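Local coordinates for protein flavoredoxin (Desulfovibrio vulgaris str. 'Miyazaki F', PDB 2D5M) that binds flavin mononucleotide and probably transfers electrons through it, as a flavoprotein of the flavin reductase-like family, at residues A[6-11]-A[165-170]; A[12-17]-A[32-37]; A[67-72]-A[115-120]. All blocks are in the same frame, centred on the assembly; numbering follows the deposited sequence.

Contact 1 of 3, residues A[6-11]-A[165-170]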
loop_
_atom_site.group_PDB
_atom_site.type_symbol
_atom_site.label_atom_id
_atom_site.label_comp_id
_atom_site.label_asym_id
_atom_site.label_seq_id
_atom_site.Cartn_x
_atom_site.Cartn_y
_atom_site.Cartn_z
ATOM N N GLY A 6 -9.142 -3.108 18.273
ATOM C CA GLY A 6 -8.874 -4.532 18.236
ATOM C C GLY A 6 -8.046 -4.917 16.993
ATOM O O GLY A 6 -7.456 -4.094 16.319
ATOM N N ALA A 7 -8.008 -6.217 16.751
ATOM C CA ALA A 7 -7.150 -6.783 15.741
ATOM C C ALA A 7 -7.898 -6.766 14.424
ATOM O O ALA A 7 -8.641 -7.699 14.089
ATOM C CB ALA A 7 -6.741 -8.166 16.168
ATOM N N ARG A 8 -7.785 -5.713 13.632
ATOM C CA ARG A 8 -8.468 -5.525 12.400
ATOM C C ARG A 8 -7.503 -5.186 11.294
ATOM O O ARG A 8 -6.460 -4.615 11.530
ATOM C CB ARG A 8 -9.463 -4.377 12.502
ATOM C CG ARG A 8 -10.464 -4.420 13.619
ATOM C CD ARG A 8 -11.355 -3.150 13.469
ATOM N NE ARG A 8 -12.427 -3.278 14.493
ATOM C CZ ARG A 8 -13.656 -3.699 14.279
ATOM N NH1 ARG A 8 -14.120 -4.045 13.095
ATOM N NH2 ARG A 8 -14.556 -3.794 15.255
ATOM N N THR A 9 -7.875 -5.513 10.047
ATOM C CA THR A 9 -7.115 -5.142 8.869
ATOM C C THR A 9 -7.371 -3.672 8.533
ATOM O O THR A 9 -8.134 -3.361 7.584
ATOM C CB THR A 9 -7.430 -6.037 7.651
ATOM O OG1 THR A 9 -8.857 -6.006 7.423
ATOM C CG2 THR A 9 -6.998 -7.442 7.898
ATOM N N LEU A 10 -6.779 -2.804 9.317
ATOM C CA LEU A 10 -7.063 -1.382 9.274
ATOM C C LEU A 10 -5.766 -0.611 9.192
ATOM O O LEU A 10 -4.986 -0.580 10.130
ATOM C CB LEU A 10 -7.856 -0.996 10.470
ATOM C CG LEU A 10 -8.497 0.340 10.586
ATOM C CD1 LEU A 10 -9.226 0.794 9.345
ATOM C CD2 LEU A 10 -9.487 0.323 11.805
ATOM N N ALA A 11 -5.540 0.018 8.055
ATOM C CA ALA A 11 -4.405 0.861 7.780
ATOM C C ALA A 11 -4.759 1.765 6.612
ATOM O O ALA A 11 -5.659 1.413 5.835
ATOM C CB ALA A 11 -3.157 0.065 7.474
ATOM N N ALA A 165 -10.260 2.448 1.767
ATOM C CA ALA A 165 -10.333 2.492 3.229
ATOM C C ALA A 165 -10.925 1.165 3.699
ATOM O O ALA A 165 -12.155 0.967 3.554
ATOM C CB ALA A 165 -11.181 3.670 3.675
ATOM N N PRO A 166 -10.115 0.249 4.233
ATOM C CA PRO A 166 -10.651 -1.039 4.631
ATOM C C PRO A 166 -11.537 -0.961 5.868
ATOM O O PRO A 166 -11.452 -0.002 6.649
ATOM C CB PRO A 166 -9.365 -1.839 4.920
ATOM C CG PRO A 166 -8.382 -0.823 5.382
ATOM C CD PRO A 166 -8.670 0.355 4.488
ATOM N N VAL A 167 -12.386 -1.959 6.027
ATOM C CA VAL A 167 -13.288 -2.176 7.183
ATOM C C VAL A 167 -14.503 -1.253 7.066
ATOM O O VAL A 167 -15.623 -1.724 7.029
ATOM C CB VAL A 167 -12.619 -2.074 8.558
ATOM C CG1 VAL A 167 -13.599 -2.452 9.650
ATOM C CG2 VAL A 167 -11.379 -2.958 8.621
ATOM N N SER A 168 -14.244 0.055 6.986
ATOM C CA SER A 168 -15.334 0.946 6.643
ATOM C C SER A 168 -15.753 0.759 5.170
ATOM O O SER A 168 -16.868 1.091 4.812
ATOM C CB SER A 168 -14.966 2.404 6.872
ATOM O OG SER A 168 -13.857 2.757 6.114
ATOM N N ARG A 169 -14.886 0.229 4.344
ATOM C CA ARG A 169 -15.213 -0.191 2.990
ATOM C C ARG A 169 -15.700 0.985 2.146
ATOM O O ARG A 169 -16.796 1.035 1.651
ATOM C CB ARG A 169 -16.243 -1.357 2.995
ATOM C CG ARG A 169 -15.618 -2.633 3.554
ATOM C CD ARG A 169 -16.616 -3.736 3.846
ATOM N NE ARG A 169 -15.983 -4.941 4.298
ATOM C CZ ARG A 169 -16.508 -6.051 4.763
ATOM N NH1 ARG A 169 -17.851 -6.223 4.892
ATOM N NH2 ARG A 169 -15.752 -7.075 5.141
ATOM N N GLU A 170 -14.769 1.927 1.915
ATOM C CA GLU A 170 -14.988 3.143 1.176
ATOM C C GLU A 170 -13.820 3.429 0.266
ATOM O O GLU A 170 -12.707 2.996 0.479
ATOM C CB GLU A 170 -15.205 4.361 2.115
ATOM C CG GLU A 170 -16.473 4.167 2.961
ATOM C CD GLU A 170 -16.986 5.352 3.736
ATOM O OE1 GLU A 170 -16.146 6.168 4.149
ATOM O OE2 GLU A 170 -18.233 5.453 3.976
#
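Pro166 and Val167, at the tip of a tight beta hairpin turn, press against the backbone of Thr9 to Ala11 in the loop that leads into strand 14-22. The turn joins strands 162-165 and 170-180 and closes with a G1 beta bulge, in which Arg169 and Glu170 both face Ala165. Packing alone joins the two loops. The proline ring sits across two carbonyl oxygens: its CB lies 3.3 Å from Thr9 O and its CD 3.5 Å from Ala11 O, with CG near both. These two buried oxygens have no hydrogen-bond partner in the model. Val167 divides its branches. CG2 packs 3.4 Å from Thr9 O, while CG1, anti to the backbone N (chi1 -174°), meets the guanidinium of Arg8 at NH1, 3.8 Å away; the arginine and valine side chains cross at about a right angle. The extended Arg8 chain is tied by NE to the carbonyl of Leu5. Thr9 is the centre of an inverse gamma turn. The second subunit lies against both loops: its Leu153 packs on Val167 and its Met116 on Leu10. Leu10 CG stands anti to its own backbone N (chi1 -169°); the branch CD1 lies 3.6 Å from Pro166 O.

Contact 2 of 3, residues A[12-17]-A[32-37]. With FMN (flavin mononucleotide), chain E.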
loop_
_atom_site.group_PDB
_atom_site.type_symbol
_atom_site.label_atom_id
_atom_site.label_comp_id
_atom_site.label_asym_id
_atom_site.label_seq_id
_atom_site.Cartn_x
_atom_site.Cartn_y
_atom_site.Cartn_z
ATOM N N TYR A 12 -4.073 2.903 6.485
ATOM C CA TYR A 12 -4.336 3.821 5.390
ATOM C C TYR A 12 -3.002 4.376 4.887
ATOM O O TYR A 12 -2.093 4.578 5.722
ATOM C CB TYR A 12 -5.107 5.044 5.809
ATOM C CG TYR A 12 -6.380 4.808 6.557
ATOM C CD1 TYR A 12 -7.441 4.074 5.985
ATOM C CD2 TYR A 12 -6.556 5.289 7.822
ATOM C CE1 TYR A 12 -8.599 3.853 6.669
ATOM C CE2 TYR A 12 -7.749 5.100 8.497
ATOM C CZ TYR A 12 -8.763 4.393 7.940
ATOM O OH TYR A 12 -9.934 4.188 8.642
ATOM N N PRO A 13 -2.887 4.705 3.612
ATOM C CA PRO A 13 -3.791 4.296 2.531
ATOM C C PRO A 13 -3.595 2.818 2.244
ATOM O O PRO A 13 -2.579 2.241 2.586
ATOM C CB PRO A 13 -3.292 5.118 1.338
ATOM C CG PRO A 13 -1.817 5.166 1.591
ATOM C CD PRO A 13 -1.700 5.402 3.075
ATOM N N THR A 14 -4.579 2.238 1.547
ATOM C CA THR A 14 -4.400 0.957 0.838
ATOM C C THR A 14 -4.746 1.207 -0.620
ATOM O O THR A 14 -5.563 2.106 -0.920
ATOM C CB THR A 14 -5.181 -0.242 1.435
ATOM O OG1 THR A 14 -6.560 -0.170 1.081
ATOM C CG2 THR A 14 -5.015 -0.278 2.952
ATOM N N PRO A 15 -4.135 0.473 -1.531
ATOM C CA PRO A 15 -4.379 0.706 -2.959
ATOM C C PRO A 15 -5.623 0.001 -3.431
ATOM O O PRO A 15 -6.254 -0.835 -2.765
ATOM C CB PRO A 15 -3.121 0.130 -3.588
ATOM C CG PRO A 15 -2.775 -1.017 -2.706
ATOM C CD PRO A 15 -3.101 -0.564 -1.318
ATOM N N LEU A 16 -5.981 0.327 -4.675
ATOM C CA LEU A 16 -7.037 -0.367 -5.392
ATOM C C LEU A 16 -6.465 -0.739 -6.748
ATOM O O LEU A 16 -6.620 -0.028 -7.747
ATOM C CB LEU A 16 -8.333 0.491 -5.528
ATOM C CG LEU A 16 -9.521 -0.213 -6.209
ATOM C CD1 LEU A 16 -9.960 -1.404 -5.399
ATOM C CD2 LEU A 16 -10.661 0.770 -6.444
ATOM N N PHE A 17 -5.729 -1.842 -6.780
ATOM C CA PHE A 17 -5.118 -2.342 -7.993
ATOM C C PHE A 17 -6.077 -3.268 -8.738
ATOM O O PHE A 17 -6.614 -4.179 -8.154
ATOM C CB PHE A 17 -3.873 -3.140 -7.630
ATOM C CG PHE A 17 -2.716 -2.303 -7.045
ATOM C CD1 PHE A 17 -1.732 -2.963 -6.309
ATOM C CD2 PHE A 17 -2.580 -0.924 -7.218
ATOM C CE1 PHE A 17 -0.624 -2.338 -5.793
ATOM C CE2 PHE A 17 -1.428 -0.290 -6.693
ATOM C CZ PHE A 17 -0.450 -0.974 -6.003
ATOM N N ALA A 32 -10.001 -6.861 -8.292
ATOM C CA ALA A 32 -9.501 -5.826 -7.399
ATOM C C ALA A 32 -8.647 -6.417 -6.277
ATOM O O ALA A 32 -9.033 -7.432 -5.649
ATOM C CB ALA A 32 -10.671 -5.087 -6.781
ATOM N N ALA A 33 -7.545 -5.769 -5.989
ATOM C CA ALA A 33 -6.638 -6.171 -4.904
ATOM C C ALA A 33 -6.202 -4.921 -4.130
ATOM O O ALA A 33 -5.635 -4.008 -4.717
ATOM C CB ALA A 33 -5.430 -6.902 -5.399
ATOM N N ALA A 34 -6.421 -4.943 -2.822
ATOM C CA ALA A 34 -5.898 -3.937 -1.921
ATOM C C ALA A 34 -4.815 -4.463 -0.995
ATOM O O ALA A 34 -4.094 -3.660 -0.378
ATOM C CB ALA A 34 -7.015 -3.329 -1.078
ATOM N N TRP A 35 -4.688 -5.794 -0.833
ATOM C CA TRP A 35 -3.664 -6.392 0.031
ATOM C C TRP A 35 -2.415 -6.532 -0.832
ATOM O O TRP A 35 -2.075 -7.598 -1.351
ATOM C CB TRP A 35 -4.105 -7.722 0.586
ATOM C CG TRP A 35 -5.114 -7.743 1.705
ATOM C CD1 TRP A 35 -5.401 -8.881 2.385
ATOM C CD2 TRP A 35 -5.931 -6.722 2.306
ATOM N NE1 TRP A 35 -6.329 -8.648 3.354
ATOM C CE2 TRP A 35 -6.679 -7.333 3.338
ATOM C CE3 TRP A 35 -6.102 -5.349 2.109
ATOM C CZ2 TRP A 35 -7.579 -6.640 4.133
ATOM C CZ3 TRP A 35 -7.003 -4.648 2.891
ATOM C CH2 TRP A 35 -7.743 -5.297 3.912
ATOM N N ALA A 36 -1.743 -5.413 -1.050
ATOM C CA ALA A 36 -0.731 -5.278 -2.067
ATOM C C ALA A 36 0.109 -4.052 -1.800
ATOM O O ALA A 36 -0.327 -3.106 -1.146
ATOM C CB ALA A 36 -1.374 -5.149 -3.462
ATOM N N GLY A 37 1.318 -4.052 -2.394
ATOM C CA GLY A 37 2.165 -2.871 -2.372
ATOM C C GLY A 37 3.499 -3.217 -2.976
ATOM O O GLY A 37 3.775 -4.343 -3.343
HETATM N N1 FMN E . -9.206 -10.482 -3.201
HETATM C C2 FMN E . -7.945 -10.976 -2.996
HETATM O O2 FMN E . -7.710 -12.187 -3.117
HETATM N N3 FMN E . -6.937 -10.095 -2.613
HETATM C C4 FMN E . -7.102 -8.748 -2.382
HETATM O O4 FMN E . -6.135 -8.038 -2.034
HETATM C C4A FMN E . -8.422 -8.245 -2.543
HETATM N N5 FMN E . -8.670 -6.940 -2.277
HETATM C C5A FMN E . -9.921 -6.487 -2.614
HETATM C C6 FMN E . -10.206 -5.114 -2.374
HETATM C C7 FMN E . -11.416 -4.527 -2.709
HETATM C C7M FMN E . -11.726 -3.080 -2.405
HETATM C C8 FMN E . -12.396 -5.364 -3.363
HETATM C C8M FMN E . -13.698 -4.731 -3.829
HETATM C C9 FMN E . -12.159 -6.717 -3.535
HETATM C C9A FMN E . -10.949 -7.293 -3.183
HETATM N N10 FMN E . -10.664 -8.670 -3.308
HETATM C C10 FMN E . -9.402 -9.145 -3.051
HETATM C "C1'" FMN E . -11.717 -9.600 -3.802
HETATM C "C2'" FMN E . -11.536 -9.973 -5.272
HETATM O "O2'" FMN E . -11.318 -8.829 -6.106
HETATM C "C3'" FMN E . -12.806 -10.685 -5.748
HETATM O "O3'" FMN E . -12.849 -11.960 -5.067
HETATM C "C4'" FMN E . -12.890 -10.883 -7.254
HETATM O "O4'" FMN E . -14.276 -11.225 -7.534
HETATM C "C5'" FMN E . -12.001 -11.955 -7.780
HETATM O "O5'" FMN E . -12.214 -12.040 -9.226
HETATM P P FMN E . -11.710 -13.314 -10.072
HETATM O O1P FMN E . -12.381 -14.567 -9.489
HETATM O O2P FMN E . -10.207 -13.435 -10.002
HETATM O O3P FMN E . -12.233 -12.953 -11.450
#
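The beta hairpin of strands 14-22 and 28-41 brings Phe17 opposite Ala33, and the second strand then breaks to present its backbone to the flavin. Phe17 and Ala33 form an antiparallel hydrogen-bonded pair: Ala33 N donates to Phe17 O at 2.8 Å, in the carbonyl plane, and Phe17 N returns a 3.0 Å bond to Ala33 O, with the donor tilted 28° from the plane of the Ala33 carbonyl. Past this pair the strands part. Pro15 O, buried and with no hydrogen-bond partner in the model, lies against Ala34, 3.1 Å from its CB and 3.2 Å from its CA, the latter a CA-H...O contact. With CG anti to the carbonyl carbon (chi1 -68°), the Phe17 ring reaches Ala36, whose CB is 3.6 Å from CD1; Pro15 CB sits over one face of the same ring, offset toward the rim. On the flavin side, Leu16 CD1 touches both Ala32 CB and the methyl C7M. Ala34 N donates to FMN N5 at 3.1 Å and only weakly to O4, which is gripped better by Trp35 N at 2.9 Å and 161°. Trp35 is also the centre of an inverse gamma turn. The ribityl O2' donates to Ala32 O at 2.7 Å. Trp35 NE1 bonds to Ser41 OG of the second subunit, linking the indole to the neighbouring chain. Main-chain donors to N5 and O4 would help to polarise the flavin, an arrangement consistent with the FMN site of a flavin reductase-like domain.

Contact 3 of 3, residues A[67-72]-A[115-120]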
loop_
_atom_site.group_PDB
_atom_site.type_symbol
_atom_site.label_atom_id
_atom_site.label_comp_id
_atom_site.label_asym_id
_atom_site.label_seq_id
_atom_site.Cartn_x
_atom_site.Cartn_y
_atom_site.Cartn_z
ATOM N N THR A 67 -0.837 -7.920 -14.961
ATOM C CA THR A 67 -0.703 -6.493 -14.959
ATOM C C THR A 67 -1.405 -5.919 -13.721
ATOM O O THR A 67 -2.215 -6.589 -13.108
ATOM C CB THR A 67 -1.325 -5.835 -16.213
ATOM O OG1 THR A 67 -2.722 -6.052 -16.139
ATOM C CG2 THR A 67 -0.719 -6.395 -17.470
ATOM N N ILE A 68 -1.075 -4.660 -13.404
ATOM C CA ILE A 68 -1.810 -3.842 -12.464
ATOM C C ILE A 68 -2.222 -2.587 -13.207
ATOM O O ILE A 68 -1.389 -1.846 -13.682
ATOM C CB ILE A 68 -0.984 -3.558 -11.210
ATOM C CG1 ILE A 68 -0.857 -4.839 -10.368
ATOM C CG2 ILE A 68 -1.598 -2.379 -10.409
ATOM C CD1 ILE A 68 0.153 -4.765 -9.255
ATOM N N SER A 69 -3.524 -2.365 -13.244
ATOM C CA SER A 69 -4.063 -1.133 -13.806
ATOM C C SER A 69 -4.645 -0.314 -12.663
ATOM O O SER A 69 -5.339 -0.841 -11.789
ATOM C CB SER A 69 -5.140 -1.442 -14.850
ATOM O OG SER A 69 -4.664 -2.219 -15.909
ATOM N N ILE A 70 -4.346 0.992 -12.667
ATOM C CA ILE A 70 -4.733 1.869 -11.558
ATOM C C ILE A 70 -5.917 2.720 -12.029
ATOM O O ILE A 70 -5.763 3.496 -12.952
ATOM C CB ILE A 70 -3.539 2.694 -11.113
ATOM C CG1 ILE A 70 -2.449 1.747 -10.583
ATOM C CG2 ILE A 70 -3.925 3.724 -10.083
ATOM C CD1 ILE A 70 -1.251 2.236 -9.930
ATOM N N PRO A 71 -7.092 2.532 -11.407
ATOM C CA PRO A 71 -8.277 3.292 -11.876
ATOM C C PRO A 71 -8.152 4.755 -11.411
ATOM O O PRO A 71 -7.667 5.051 -10.314
ATOM C CB PRO A 71 -9.438 2.640 -11.173
ATOM C CG PRO A 71 -8.823 2.077 -9.930
ATOM C CD PRO A 71 -7.398 1.642 -10.297
ATOM N N SER A 72 -8.695 5.653 -12.190
ATOM C CA SER A 72 -9.013 7.021 -11.838
ATOM C C SER A 72 -10.426 7.027 -11.259
ATOM O O SER A 72 -11.166 6.027 -11.318
ATOM C CB SER A 72 -8.927 7.968 -12.995
ATOM O OG SER A 72 -9.797 7.544 -13.999
ATOM N N PRO A 115 -5.532 5.340 -16.403
ATOM C CA PRO A 115 -4.439 6.255 -16.683
ATOM C C PRO A 115 -3.061 5.649 -16.560
ATOM O O PRO A 115 -2.052 6.189 -17.078
ATOM C CB PRO A 115 -4.645 7.341 -15.630
ATOM C CG PRO A 115 -5.348 6.653 -14.470
ATOM C CD PRO A 115 -6.290 5.764 -15.219
ATOM N N MET A 116 -2.945 4.566 -15.836
ATOM C CA MET A 116 -1.648 3.977 -15.497
ATOM C C MET A 116 -1.783 2.447 -15.466
ATOM O O MET A 116 -2.724 1.906 -14.900
ATOM C CB MET A 116 -1.192 4.482 -14.154
ATOM C CG MET A 116 0.110 3.965 -13.629
ATOM S SD MET A 116 0.519 5.067 -12.243
ATOM C CE MET A 116 2.044 4.328 -11.819
ATOM N N ALA A 117 -0.793 1.772 -16.039
ATOM C CA ALA A 117 -0.767 0.324 -16.088
ATOM C C ALA A 117 0.700 -0.137 -15.880
ATOM O O ALA A 117 1.630 0.496 -16.337
ATOM C CB ALA A 117 -1.313 -0.192 -17.391
ATOM N N ILE A 118 0.830 -1.237 -15.175
ATOM C CA ILE A 118 2.113 -1.829 -14.834
ATOM C C ILE A 118 2.119 -3.262 -15.350
ATOM O O ILE A 118 1.141 -3.999 -15.117
ATOM C CB ILE A 118 2.307 -1.803 -13.287
ATOM C CG1 ILE A 118 2.080 -0.426 -12.706
ATOM C CG2 ILE A 118 3.677 -2.368 -12.960
ATOM C CD1 ILE A 118 2.072 -0.395 -11.189
ATOM N N GLU A 119 3.163 -3.656 -16.054
ATOM C CA GLU A 119 3.329 -4.999 -16.564
ATOM C C GLU A 119 4.279 -5.781 -15.679
ATOM O O GLU A 119 5.408 -5.305 -15.445
ATOM C CB GLU A 119 3.886 -4.955 -18.009
ATOM C CG GLU A 119 2.983 -4.243 -18.984
ATOM C CD GLU A 119 3.272 -4.572 -20.432
ATOM O OE1 GLU A 119 3.727 -5.740 -20.672
ATOM O OE2 GLU A 119 2.983 -3.708 -21.290
ATOM N N LEU A 120 3.845 -6.934 -15.198
ATOM C CA LEU A 120 4.642 -7.717 -14.251
ATOM C C LEU A 120 4.834 -9.165 -14.706
ATOM O O LEU A 120 3.957 -9.838 -15.229
ATOM C CB LEU A 120 4.021 -7.715 -12.845
ATOM C CG LEU A 120 3.804 -6.312 -12.268
ATOM C CD1 LEU A 120 2.346 -5.846 -12.432
ATOM C CD2 LEU A 120 4.218 -6.215 -10.798
#
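Ile68 and Ile118 face each other where strands 65-70 and 116-126 run antiparallel (169°) as neighbours in the large antiparallel sheet of the flavin-binding domain. Three bonds join the backbones: Ile68 N donates to Ile118 O at 2.9 Å and Ile118 N to Ile68 O at 2.7 Å, a closed pair, and Ile70 N adds a nearly straight bond (172°) to Met116 O. Ala117 CA makes a CA-H...O contact with Ile68 O at 3.3 Å. Apolar side chains make up the face with Ile68, Ile70, Met116 and Ile118. Met116 runs extended from its backbone, side by side with Ile70 and pointing the same way, its SD 4.1 Å from Ile70 CD1. Ile68 and Leu120 cross obliquely, CG1 to CD1 at 3.9 Å. Ile46 of strand 44-48 and Tyr12 of the second subunit also pack on this layer. The face of Thr67, Ser69, Ala117 and Glu119 is more polar: Ser69 OG, bonded to Val111 N, lies 4.2 Å from Ala117 CB, and Glu119 accepts from His105 N and salt-bridges Lys142. Beyond the bonded strands Pro115 CD rests 3.2 Å from Ile70 O, a buried oxygen with no partner in the model.

In the fold
Along the chain, contact 1 joins the loop before strand 14-22 to the late turn at 165-170, and contacts 2 and 3 fall in succession between its two segments. Contacts 2 and 3 belong to one antiparallel sheet, in which strands 14-22 and 65-70 are neighbours; their centres are about 12 Å apart, and Phe17 CG packs 3.5 Å from Ile68 CG2. Contact 1 lies equally far from contact 2 on its other flank, meeting it where Thr9 and Pro166 pack on Trp35, but its centre is about 24 Å from that of contact 3. All three touch the second subunit, so the flavin-binding strand break of contact 2 is tied both to the sheet core and to the dimer interface.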